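Local coordinates for NADH dehydrogenase, putative (Plasmodium falciparum, PDB 5JWC), which probably oxidises NADH through its bound FAD and passes the electrons to ubiquinone, as a single-polypeptide type II NADH dehydrogenase of the malaria parasite, at residues S485-W488 and K489-I493; S498-S501 and R502-F506. All coordinates share one frame; numbering follows the deposited sequence.

Contact 1 (485-493) and contact 2 (498-506) lie in series on the two consecutive helices 484-495 and 499-515 of the NDH2 C-terminal domain, their centres 13 Å apart. Phe-505 of contact 2 packs back onto contact 1, its CZ 3.6 Å from CZ3 of Trp-488, while Arg-502 NE lies 2.9 Å from Ile-493 O. Contact 1 stands between the inhibitor RYL-552, on Trp-488, and FAD, about 4 Å from the side chain of Tyr-492. Both contacts also touch detergent fragments; contact 2 binds two through Trp-499, Arg-502, Phe-503 and Phe-506, and reaches the second subunit. Such detergent sites are consistent with a membrane-facing surface.

Contact 1. Residues S485-W488 and K489-I493; sequences STFW and KVVYI. With 4W0 (5-fluoro-3-methyl-2-{4-[4-(trifluoromethoxy)benzyl]phenyl}quinolin-4(1H)-one), chain M; TRT (fragment of triton X-100), chain J.
Trp-488 and Tyr-492 meet one turn apart on helix 484-495 of the NDH2 C-terminal domain, and their contact is the tightly packed side of this helical segment. The tyrosine brings the CD2-CE2 side of its ring over one indole face, with CD2 3.5 Å from Trp-488 CE2; the planes are inclined at 54°, an oblique pairing. The opposite indole face carries the quinolone of the inhibitor, whose C6 lies 3.4 Å from Trp-488 CZ3. The indole is thus held between Tyr-492 and the inhibitor, and Phe-509 of helix 499-515 and Leu-461 also pack on it. With CG trans to the backbone N (chi1 -176°), the indole leaves the helix on the flank where the quinolone lies.

On another flank, Val-491 sets CG2 over the face of the Phe-487 ring, a CH-pi contact 3.9 Å from the centroid and 19° off the normal. Leu-461 and strand 468-473 pack against the same phenylalanine, and C3 of one detergent fragment touches Val-490 CG1 at 3.5 Å.

The looser side runs through Thr-486, which is exposed, and Lys-489, which is partly so. The lysine chain is extended beyond CG and runs back past the carbonyl of Ser-485 toward the inhibitor, its CG passing the indole edge; it also forms a cation-pi contact with Phe-509. Successive i to i+4 backbone bonds underlie both sides, from Lys-489 N to Ser-485 O at 3.2 Å through Tyr-492 N to Trp-488 O at 2.9 Å. At the quinolone end, Lys-489 CE lies 3.4 Å from the inhibitor fluorine F1.

Contact 2. Residues S498-S501 and R502-F506; sequences SWKS and RFHFF. With TRT (fragment of triton X-100), chain H; TRT (fragment of triton X-100), chain T.
The first turn of helix 499-515, in the NDH2 C-terminal domain, opens with the i to i+4 bond from Arg-502 N to Ser-498 O, 3.2 Å long. Ser-498 is also the N-cap, its OG accepting from Ser-501 N at 3.2 Å. Glu-84 bonds both serine hydroxyl groups, Ser-498 OG and Ser-501 OG, and so ties the cap to the body of the protein.

Trp-499 and Arg-502 form a cation-pi pair. Arg-502 CZ sits 4.5 Å from the centroid of the six-membered ring, 6° off its normal, but the planes are 87° apart, so the guanidinium stands on edge over the indole with NH1 nearest. An extended chain from CG to NE carries it there. One detergent fragment crosses a guanidinium face, and Arg-502 NH2 donates to two of its ether oxygens, O18 at 2.8 Å and O21 at 3.0 Å, both bonds well bent; a second fragment packs on Trp-499 and Phe-506.

Lys-500 doubles back at its second and third torsions, turning NZ to Ser-501 OG and to the carbonyls of Asn-80 and Thr-83. His-504 NE2 is bonded to Lys-511 of the second subunit, while its CD2 lies 3.6 Å from Lys-500 CD.

Contact 1. Residues S485-W488 and K489-I493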
ATOM      1  N   SER A 485      17.536  11.092 -18.580  1.00 31.57           N
ATOM      2  CA  SER A 485      16.939  10.249 -17.545  1.00 32.95           C
ATOM      3  C   SER A 485      18.009   9.673 -16.623  1.00 33.83           C
ATOM      4  O   SER A 485      17.745   9.445 -15.446  1.00 34.59           O
ATOM      5  CB  SER A 485      16.101   9.118 -18.164  1.00 35.63           C
ATOM      6  OG  SER A 485      16.933   8.152 -18.790  1.00 40.97           O
ATOM      7  N   THR A 486      19.215   9.441 -17.151  1.00 31.80           N
ATOM      8  CA  THR A 486      20.323   8.935 -16.333  1.00 32.12           C
ATOM      9  C   THR A 486      20.756   9.996 -15.340  1.00 31.20           C
ATOM     10  O   THR A 486      21.067   9.711 -14.174  1.00 30.45           O
ATOM     11  CB  THR A 486      21.545   8.507 -17.194  1.00 36.66           C
ATOM     12  OG1 THR A 486      21.128   7.564 -18.188  1.00 38.96           O
ATOM     13  CG2 THR A 486      22.606   7.859 -16.322  1.00 36.95           C
ATOM     14  N   PHE A 487      20.784  11.231 -15.816  1.00 31.93           N
ATOM     15  CA  PHE A 487      21.122  12.374 -14.985  1.00 29.43           C
ATOM     16  C   PHE A 487      20.154  12.522 -13.819  1.00 30.15           C
ATOM     17  O   PHE A 487      20.556  12.751 -12.672  1.00 29.51           O
ATOM     18  CB  PHE A 487      21.113  13.648 -15.820  1.00 33.53           C
ATOM     19  CG  PHE A 487      21.400  14.874 -15.026  1.00 36.09           C
ATOM     20  CD1 PHE A 487      22.683  15.129 -14.591  1.00 39.99           C
ATOM     21  CD2 PHE A 487      20.390  15.763 -14.705  1.00 34.36           C
ATOM     22  CE1 PHE A 487      22.969  16.250 -13.854  1.00 43.73           C
ATOM     23  CE2 PHE A 487      20.671  16.900 -13.978  1.00 37.51           C
ATOM     24  CZ  PHE A 487      21.962  17.140 -13.548  1.00 43.09           C
ATOM     25  N   TRP A 488      18.872  12.392 -14.128  1.00 28.29           N
ATOM     26  CA  TRP A 488      17.823  12.483 -13.120  1.00 29.63           C
ATOM     27  C   TRP A 488      18.071  11.441 -12.004  1.00 28.39           C
ATOM     28  O   TRP A 488      18.037  11.768 -10.823  1.00 30.63           O
ATOM     29  CB  TRP A 488      16.477  12.283 -13.801  1.00 25.59           C
ATOM     30  CG  TRP A 488      15.253  12.432 -12.975  1.00 31.11           C
ATOM     31  CD1 TRP A 488      14.457  13.533 -12.886  1.00 34.91           C
ATOM     32  CD2 TRP A 488      14.635  11.417 -12.169  1.00 31.15           C
ATOM     33  NE1 TRP A 488      13.387  13.276 -12.061  1.00 38.26           N
ATOM     34  CE2 TRP A 488      13.467  11.985 -11.609  1.00 35.32           C
ATOM     35  CE3 TRP A 488      14.951  10.092 -11.858  1.00 33.81           C
ATOM     36  CZ2 TRP A 488      12.618  11.272 -10.754  1.00 33.39           C
ATOM     37  CZ3 TRP A 488      14.099   9.375 -11.014  1.00 32.21           C
ATOM     38  CH2 TRP A 488      12.948   9.972 -10.473  1.00 32.70           C
ATOM     39  N   LYS A 489      18.367  10.201 -12.384  1.00 31.53           N
ATOM     40  CA  LYS A 489      18.606   9.130 -11.398  1.00 33.31           C
ATOM     41  C   LYS A 489      19.843   9.392 -10.529  1.00 31.05           C
ATOM     42  O   LYS A 489      19.818   9.210  -9.307  1.00 30.11           O
ATOM     43  CB  LYS A 489      18.750   7.795 -12.122  1.00 31.44           C
ATOM     44  CG  LYS A 489      17.502   7.439 -12.916  1.00 30.64           C
ATOM     45  CD  LYS A 489      17.559   6.041 -13.482  1.00 31.73           C
ATOM     46  CE  LYS A 489      16.279   5.784 -14.273  1.00 39.74           C
ATOM     47  NZ  LYS A 489      16.296   4.478 -14.955  1.00 53.87           N
ATOM     48  N   VAL A 490      20.923   9.828 -11.165  1.00 30.73           N
ATOM     49  CA  VAL A 490      22.145  10.172 -10.448  1.00 29.78           C
ATOM     50  C   VAL A 490      21.879  11.273  -9.434  1.00 35.22           C
ATOM     51  O   VAL A 490      22.378  11.222  -8.300  1.00 32.67           O
ATOM     52  CB  VAL A 490      23.272  10.622 -11.412  1.00 35.00           C
ATOM     53  CG1 VAL A 490      24.413  11.255 -10.641  1.00 38.16           C
ATOM     54  CG2 VAL A 490      23.776   9.432 -12.212  1.00 34.98           C
ATOM     55  N   VAL A 491      21.090  12.272  -9.830  1.00 28.53           N
ATOM     56  CA  VAL A 491      20.799  13.350  -8.898  1.00 32.03           C
ATOM     57  C   VAL A 491      19.946  12.815  -7.763  1.00 29.89           C
ATOM     58  O   VAL A 491      20.311  12.922  -6.606  1.00 30.81           O
ATOM     59  CB  VAL A 491      20.077  14.533  -9.565  1.00 33.85           C
ATOM     60  CG1 VAL A 491      19.545  15.481  -8.496  1.00 33.57           C
ATOM     61  CG2 VAL A 491      21.020  15.254 -10.519  1.00 33.26           C
ATOM     62  N   TYR A 492      18.807  12.224  -8.091  1.00 29.31           N
ATOM     63  CA  TYR A 492      17.894  11.831  -7.020  1.00 30.35           C
ATOM     64  C   TYR A 492      18.434  10.761  -6.083  1.00 30.40           C
ATOM     65  O   TYR A 492      18.122  10.801  -4.892  1.00 29.66           O
ATOM     66  CB  TYR A 492      16.541  11.399  -7.598  1.00 28.36           C
ATOM     67  CG  TYR A 492      15.659  12.611  -7.685  1.00 30.06           C
ATOM     68  CD1 TYR A 492      15.275  13.268  -6.534  1.00 28.10           C
ATOM     69  CD2 TYR A 492      15.278  13.145  -8.904  1.00 32.05           C
ATOM     70  CE1 TYR A 492      14.497  14.405  -6.581  1.00 35.18           C
ATOM     71  CE2 TYR A 492      14.489  14.291  -8.968  1.00 36.76           C
ATOM     72  CZ  TYR A 492      14.108  14.917  -7.800  1.00 38.16           C
ATOM     73  OH  TYR A 492      13.330  16.059  -7.843  1.00 47.50           O
ATOM     74  N   ILE A 493      19.245   9.820  -6.563  1.00 28.89           N
ATOM     75  CA  ILE A 493      19.709   8.795  -5.612  1.00 30.89           C
ATOM     76  C   ILE A 493      20.607   9.424  -4.525  1.00 33.31           C
ATOM     77  O   ILE A 493      20.648   8.941  -3.382  1.00 30.33           O
ATOM     78  CB  ILE A 493      20.407   7.594  -6.319  1.00 32.85           C
ATOM     79  CG1 ILE A 493      20.473   6.409  -5.336  1.00 36.03           C
ATOM     80  CG2 ILE A 493      21.779   7.955  -6.854  1.00 28.58           C
ATOM     81  CD1 ILE A 493      20.773   5.080  -5.964  1.00 37.90           C
TER
HETATM   82  C1  4W0 M 611      10.920   9.468 -13.866  1.00 42.38           C
HETATM   83  C2  4W0 M 611      10.139   8.761 -14.795  1.00 45.85           C
HETATM   84  C3  4W0 M 611      10.755   7.960 -15.771  1.00 44.24           C
HETATM   85  C4  4W0 M 611      12.156   7.856 -15.839  1.00 44.64           C
HETATM   86  C5  4W0 M 611      12.936   8.559 -14.912  1.00 45.01           C
HETATM   87  C6  4W0 M 611      12.332   9.358 -13.931  1.00 41.15           C
HETATM   88  O1  4W0 M 611       5.330   5.635 -26.510  1.00 72.17           O
HETATM   89  C7  4W0 M 611      12.803   6.992 -16.888  1.00 51.25           C
HETATM   90  C8  4W0 M 611      11.980   6.279 -17.850  1.00 52.67           C
HETATM   91  C9  4W0 M 611      10.507   6.398 -17.767  1.00 43.26           C
HETATM   92  C10 4W0 M 611       9.535   5.738 -18.719  1.00 43.97           C
HETATM   93  C11 4W0 M 611       9.551   6.063 -20.077  1.00 45.23           C
HETATM   94  C12 4W0 M 611       8.636   5.502 -20.960  1.00 43.97           C
HETATM   95  C13 4W0 M 611       7.693   4.640 -20.444  1.00 40.83           C
HETATM   96  C14 4W0 M 611       7.649   4.341 -19.111  1.00 38.84           C
HETATM   97  C15 4W0 M 611       8.557   4.894 -18.233  1.00 49.86           C
HETATM   98  O2  4W0 M 611      14.010   6.891 -16.945  1.00 53.58           O
HETATM   99  N   4W0 M 611       9.913   7.227 -16.752  1.00 45.34           N
HETATM  100  C16 4W0 M 611       6.639   3.948 -21.255  1.00 48.43           C
HETATM  101  C17 4W0 M 611       6.304   4.443 -22.635  1.00 53.22           C
HETATM  102  C18 4W0 M 611       5.937   5.764 -22.855  1.00 55.48           C
HETATM  103  C19 4W0 M 611       5.620   6.166 -24.151  1.00 60.22           C
HETATM  104  C20 4W0 M 611       5.642   5.235 -25.195  1.00 64.38           C
HETATM  105  C21 4W0 M 611       5.998   3.911 -24.963  1.00 55.44           C
HETATM  106  C22 4W0 M 611       6.320   3.517 -23.678  1.00 53.62           C
HETATM  107  C23 4W0 M 611      12.650   5.417 -18.895  1.00 52.46           C
HETATM  108  F1  4W0 M 611      14.266   8.460 -14.966  1.00 47.98           F
HETATM  109  C24 4W0 M 611       6.396   6.165 -27.261  1.00 79.06           C
HETATM  110  F2  4W0 M 611       6.782   7.307 -26.686  1.00 80.96           F
HETATM  111  F3  4W0 M 611       5.977   6.422 -28.511  1.00 86.94           F
HETATM  112  F4  4W0 M 611       7.402   5.279 -27.273  1.00 75.16           F
HETATM  113  C25 TRT J 608      18.304  18.748  -1.049  1.00 42.29           C
HETATM  114  O24 TRT J 608      17.098  18.112  -1.350  1.00 46.37           O
HETATM  115  C23 TRT J 608      16.111  19.071  -1.725  1.00 40.71           C
HETATM  116  C22 TRT J 608      15.261  18.497  -2.811  1.00 34.92           C
HETATM  117  O21 TRT J 608      15.850  18.810  -4.104  1.00 48.93           O
HETATM  118  C20 TRT J 608      15.187  18.119  -5.150  1.00 42.73           C
HETATM  119  C19 TRT J 608      15.532  18.742  -6.497  1.00 39.30           C
HETATM  120  O18 TRT J 608      16.922  18.587  -6.872  1.00 54.69           O
HETATM  121  C17 TRT J 608      17.281  19.463  -7.931  1.00 45.21           C
HETATM  122  C16 TRT J 608      18.788  19.268  -8.275  1.00 46.73           C
HETATM  123  O15 TRT J 608      19.653  19.998  -7.355  1.00 54.67           O
HETATM  124  C12 TRT J 608      20.829  19.193  -7.195  1.00 47.23           C
HETATM  125  C13 TRT J 608      21.529  18.800  -8.367  1.00 59.36           C
HETATM  126  C14 TRT J 608      22.659  17.977  -8.258  1.00 66.49           C
HETATM  127  C11 TRT J 608      21.240  18.757  -5.937  1.00 51.98           C
HETATM  128  C10 TRT J 608      22.381  17.931  -5.824  1.00 60.05           C
HETATM  129  C9  TRT J 608      23.092  17.544  -6.985  1.00 63.25           C
HETATM  130  C6  TRT J 608      24.325  16.640  -6.861  1.00 65.75           C
HETATM  131  C8  TRT J 608      25.602  17.477  -6.598  1.00 68.06           C
HETATM  132  C7  TRT J 608      24.096  15.745  -5.641  1.00 62.96           C
HETATM  133  C5  TRT J 608      24.333  15.652  -8.106  1.00 56.99           C
HETATM  134  C1  TRT J 608      25.414  15.656  -9.278  1.00 62.23           C
HETATM  135  C2  TRT J 608      25.620  17.028  -9.953  1.00 65.73           C
HETATM  136  C4  TRT J 608      26.731  15.019  -8.809  1.00 62.59           C
HETATM  137  C3  TRT J 608      24.884  14.744 -10.372  1.00 59.44           C

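Contact 2. Residues S498-S501 and R502-F506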
ATOM      1  N   SER A 498      18.348   7.998   3.044  1.00 30.80           N
ATOM      2  CA  SER A 498      18.806   6.757   3.666  1.00 33.65           C
ATOM      3  C   SER A 498      19.205   5.744   2.605  1.00 33.93           C
ATOM      4  O   SER A 498      18.747   5.822   1.463  1.00 29.67           O
ATOM      5  CB  SER A 498      17.726   6.155   4.565  1.00 29.70           C
ATOM      6  OG  SER A 498      16.664   5.651   3.782  1.00 34.42           O
ATOM      7  N   TRP A 499      20.046   4.790   2.992  1.00 32.93           N
ATOM      8  CA  TRP A 499      20.409   3.690   2.105  1.00 31.00           C
ATOM      9  C   TRP A 499      19.217   2.789   1.789  1.00 30.03           C
ATOM     10  O   TRP A 499      19.134   2.253   0.693  1.00 33.99           O
ATOM     11  CB  TRP A 499      21.552   2.874   2.720  1.00 36.20           C
ATOM     12  CG  TRP A 499      22.831   3.648   2.736  1.00 37.65           C
ATOM     13  CD1 TRP A 499      23.458   4.191   3.828  1.00 38.41           C
ATOM     14  CD2 TRP A 499      23.613   4.023   1.596  1.00 37.03           C
ATOM     15  NE1 TRP A 499      24.594   4.856   3.432  1.00 40.84           N
ATOM     16  CE2 TRP A 499      24.714   4.763   2.067  1.00 38.97           C
ATOM     17  CE3 TRP A 499      23.500   3.780   0.223  1.00 38.81           C
ATOM     18  CZ2 TRP A 499      25.688   5.274   1.215  1.00 38.75           C
ATOM     19  CZ3 TRP A 499      24.469   4.287  -0.623  1.00 43.68           C
ATOM     20  CH2 TRP A 499      25.547   5.030  -0.123  1.00 40.70           C
ATOM     21  N   LYS A 500      18.305   2.617   2.744  1.00 28.49           N
ATOM     22  CA  LYS A 500      17.068   1.878   2.502  1.00 30.32           C
ATOM     23  C   LYS A 500      16.315   2.461   1.287  1.00 29.44           C
ATOM     24  O   LYS A 500      15.922   1.741   0.375  1.00 26.92           O
ATOM     25  CB  LYS A 500      16.166   1.914   3.758  1.00 30.98           C
ATOM     26  CG  LYS A 500      14.835   1.150   3.633  1.00 30.74           C
ATOM     27  CD  LYS A 500      13.703   2.032   3.077  1.00 31.70           C
ATOM     28  CE  LYS A 500      13.425   3.242   3.984  1.00 38.04           C
ATOM     29  NZ  LYS A 500      12.441   4.190   3.356  1.00 33.58           N
ATOM     30  N   SER A 501      16.112   3.771   1.290  1.00 28.27           N
ATOM     31  CA  SER A 501      15.381   4.407   0.199  1.00 30.18           C
ATOM     32  C   SER A 501      16.135   4.279  -1.126  1.00 28.54           C
ATOM     33  O   SER A 501      15.521   4.120  -2.176  1.00 27.41           O
ATOM     34  CB  SER A 501      15.120   5.868   0.522  1.00 25.69           C
ATOM     35  OG  SER A 501      14.219   5.952   1.613  1.00 30.35           O
ATOM     36  N   ARG A 502      17.456   4.359  -1.069  1.00 26.62           N
ATOM     37  CA  ARG A 502      18.277   4.235  -2.268  1.00 28.53           C
ATOM     38  C   ARG A 502      18.190   2.822  -2.827  1.00 29.82           C
ATOM     39  O   ARG A 502      18.155   2.620  -4.047  1.00 28.03           O
ATOM     40  CB  ARG A 502      19.739   4.590  -1.962  1.00 28.07           C
ATOM     41  CG  ARG A 502      19.935   6.062  -1.671  1.00 28.59           C
ATOM     42  CD  ARG A 502      21.370   6.398  -1.265  1.00 29.63           C
ATOM     43  NE  ARG A 502      21.460   7.808  -0.883  1.00 34.47           N
ATOM     44  CZ  ARG A 502      22.414   8.335  -0.119  1.00 41.22           C
ATOM     45  NH1 ARG A 502      23.399   7.580   0.349  1.00 36.00           N
ATOM     46  NH2 ARG A 502      22.389   9.632   0.159  1.00 42.48           N
ATOM     47  N   PHE A 503      18.182   1.850  -1.918  1.00 29.20           N
ATOM     48  CA  PHE A 503      17.984   0.451  -2.275  1.00 29.57           C
ATOM     49  C   PHE A 503      16.673   0.312  -3.064  1.00 28.45           C
ATOM     50  O   PHE A 503      16.647  -0.187  -4.189  1.00 28.36           O
ATOM     51  CB  PHE A 503      17.956  -0.415  -0.999  1.00 27.99           C
ATOM     52  CG  PHE A 503      17.621  -1.862  -1.250  1.00 29.53           C
ATOM     53  CD1 PHE A 503      18.598  -2.749  -1.645  1.00 32.58           C
ATOM     54  CD2 PHE A 503      16.316  -2.325  -1.104  1.00 31.84           C
ATOM     55  CE1 PHE A 503      18.291  -4.091  -1.880  1.00 35.58           C
ATOM     56  CE2 PHE A 503      16.005  -3.660  -1.335  1.00 34.67           C
ATOM     57  CZ  PHE A 503      16.999  -4.539  -1.728  1.00 30.67           C
ATOM     58  N   HIS A 504      15.588   0.826  -2.501  1.00 27.29           N
ATOM     59  CA  HIS A 504      14.287   0.749  -3.168  1.00 31.49           C
ATOM     60  C   HIS A 504      14.236   1.529  -4.491  1.00 28.43           C
ATOM     61  O   HIS A 504      13.625   1.082  -5.469  1.00 27.89           O
ATOM     62  CB  HIS A 504      13.194   1.242  -2.230  1.00 30.97           C
ATOM     63  CG  HIS A 504      12.819   0.241  -1.186  1.00 31.01           C
ATOM     64  ND1 HIS A 504      11.962  -0.805  -1.448  1.00 29.19           N
ATOM     65  CD2 HIS A 504      13.168   0.131   0.119  1.00 31.38           C
ATOM     66  CE1 HIS A 504      11.802  -1.522  -0.343  1.00 33.42           C
ATOM     67  NE2 HIS A 504      12.518  -0.974   0.618  1.00 32.22           N
ATOM     68  N   PHE A 505      14.882   2.689  -4.508  1.00 26.35           N
ATOM     69  CA  PHE A 505      14.983   3.500  -5.727  1.00 29.89           C
ATOM     70  C   PHE A 505      15.541   2.659  -6.887  1.00 28.85           C
ATOM     71  O   PHE A 505      14.988   2.626  -7.989  1.00 27.66           O
ATOM     72  CB  PHE A 505      15.878   4.704  -5.449  1.00 28.86           C
ATOM     73  CG  PHE A 505      15.887   5.755  -6.531  1.00 30.20           C
ATOM     74  CD1 PHE A 505      14.819   6.625  -6.693  1.00 32.38           C
ATOM     75  CD2 PHE A 505      17.005   5.930  -7.324  1.00 32.47           C
ATOM     76  CE1 PHE A 505      14.862   7.630  -7.662  1.00 36.39           C
ATOM     77  CE2 PHE A 505      17.053   6.932  -8.294  1.00 29.04           C
ATOM     78  CZ  PHE A 505      15.986   7.779  -8.458  1.00 28.21           C
ATOM     79  N   PHE A 506      16.639   1.970  -6.620  1.00 28.15           N
ATOM     80  CA  PHE A 506      17.276   1.147  -7.631  1.00 30.04           C
ATOM     81  C   PHE A 506      16.384  -0.048  -8.016  1.00 31.57           C
ATOM     82  O   PHE A 506      16.194  -0.343  -9.206  1.00 32.13           O
ATOM     83  CB  PHE A 506      18.645   0.684  -7.124  1.00 28.91           C
ATOM     84  CG  PHE A 506      19.377  -0.212  -8.086  1.00 38.31           C
ATOM     85  CD1 PHE A 506      20.099   0.321  -9.129  1.00 46.94           C
ATOM     86  CD2 PHE A 506      19.336  -1.586  -7.951  1.00 44.81           C
ATOM     87  CE1 PHE A 506      20.781  -0.499 -10.019  1.00 46.23           C
ATOM     88  CE2 PHE A 506      20.018  -2.414  -8.841  1.00 48.51           C
ATOM     89  CZ  PHE A 506      20.734  -1.862  -9.881  1.00 42.37           C
TER
HETATM   90  C25 TRT H 606      23.632   7.280   6.115  1.00 58.40           C
HETATM   91  O24 TRT H 606      23.763   8.118   4.988  1.00 60.78           O
HETATM   92  C23 TRT H 606      22.572   8.299   4.217  1.00 46.88           C
HETATM   93  C22 TRT H 606      22.436   9.765   3.885  1.00 47.19           C
HETATM   94  O21 TRT H 606      23.436  10.169   2.880  1.00 57.98           O
HETATM   95  C20 TRT H 606      23.428  11.563   2.624  1.00 55.87           C
HETATM   96  C19 TRT H 606      24.652  11.977   1.795  1.00 48.00           C
HETATM   97  O18 TRT H 606      24.690  11.208   0.565  1.00 53.42           O
HETATM   98  C17 TRT H 606      25.466  11.791  -0.478  1.00 48.76           C
HETATM   99  C16 TRT H 606      26.107  10.649  -1.338  1.00 51.05           C
HETATM  100  O15 TRT H 606      25.057   9.670  -1.602  1.00 53.50           O
HETATM  101  C12 TRT H 606      25.384   8.601  -2.511  1.00 44.83           C
HETATM  102  C13 TRT H 606      26.731   8.345  -2.860  1.00 51.11           C
HETATM  103  C14 TRT H 606      27.028   7.308  -3.743  1.00 48.50           C
HETATM  104  C11 TRT H 606      24.361   7.815  -3.048  1.00 42.99           C
HETATM  105  C10 TRT H 606      24.661   6.767  -3.934  1.00 41.90           C
HETATM  106  C9  TRT H 606      26.002   6.515  -4.273  1.00 51.62           C
HETATM  107  C6  TRT H 606      26.334   5.393  -5.254  1.00 55.55           C
HETATM  108  C8  TRT H 606      27.220   4.357  -4.545  1.00 57.01           C
HETATM  109  C7  TRT H 606      25.035   4.707  -5.681  1.00 57.91           C
HETATM  110  C5  TRT H 606      27.155   5.936  -6.497  1.00 58.67           C
HETATM  111  C1  TRT H 606      26.619   7.060  -7.496  1.00 58.61           C
HETATM  112  C2  TRT H 606      25.967   6.392  -8.712  1.00 55.39           C
HETATM  113  C4  TRT H 606      25.632   8.089  -6.932  1.00 50.09           C
HETATM  114  C3  TRT H 606      27.836   7.846  -7.962  1.00 58.63           C
HETATM  115  O21 TRT T 607      22.538   0.773   6.352  1.00 59.06           O
HETATM  116  C20 TRT T 607      22.503  -0.595   6.715  1.00 59.21           C
HETATM  117  C19 TRT T 607      23.269  -1.446   5.694  1.00 58.61           C
HETATM  118  O18 TRT T 607      22.634  -1.388   4.380  1.00 58.09           O
HETATM  119  C17 TRT T 607      23.112  -0.332   3.559  1.00 43.38           C
HETATM  120  C16 TRT T 607      23.290  -0.825   2.087  1.00 50.46           C
HETATM  121  O15 TRT T 607      23.756   0.342   1.345  1.00 58.48           O
HETATM  122  C12 TRT T 607      23.475   0.354  -0.064  1.00 51.88           C
HETATM  123  C13 TRT T 607      22.142   0.196  -0.532  1.00 49.48           C
HETATM  124  C14 TRT T 607      21.883   0.225  -1.903  1.00 45.60           C
HETATM  125  C11 TRT T 607      24.528   0.547  -0.960  1.00 57.00           C
HETATM  126  C10 TRT T 607      24.266   0.572  -2.339  1.00 55.78           C
HETATM  127  C9  TRT T 607      22.942   0.440  -2.800  1.00 52.61           C
HETATM  128  C6  TRT T 607      22.702   0.410  -4.302  1.00 58.55           C
HETATM  129  C8  TRT T 607      21.312   0.940  -4.699  1.00 51.62           C
HETATM  130  C7  TRT T 607      23.773   1.185  -5.070  1.00 53.67           C
HETATM  131  C5  TRT T 607      23.027  -1.130  -4.412  1.00 64.48           C
HETATM  132  C1  TRT T 607      22.170  -2.303  -5.034  1.00 60.41           C
HETATM  133  C2  TRT T 607      20.643  -2.266  -4.890  1.00 56.25           C
HETATM  134  C4  TRT T 607      22.592  -2.367  -6.502  1.00 56.49           C
HETATM  135  C3  TRT T 607      22.616  -3.569  -4.311  1.00 58.87           C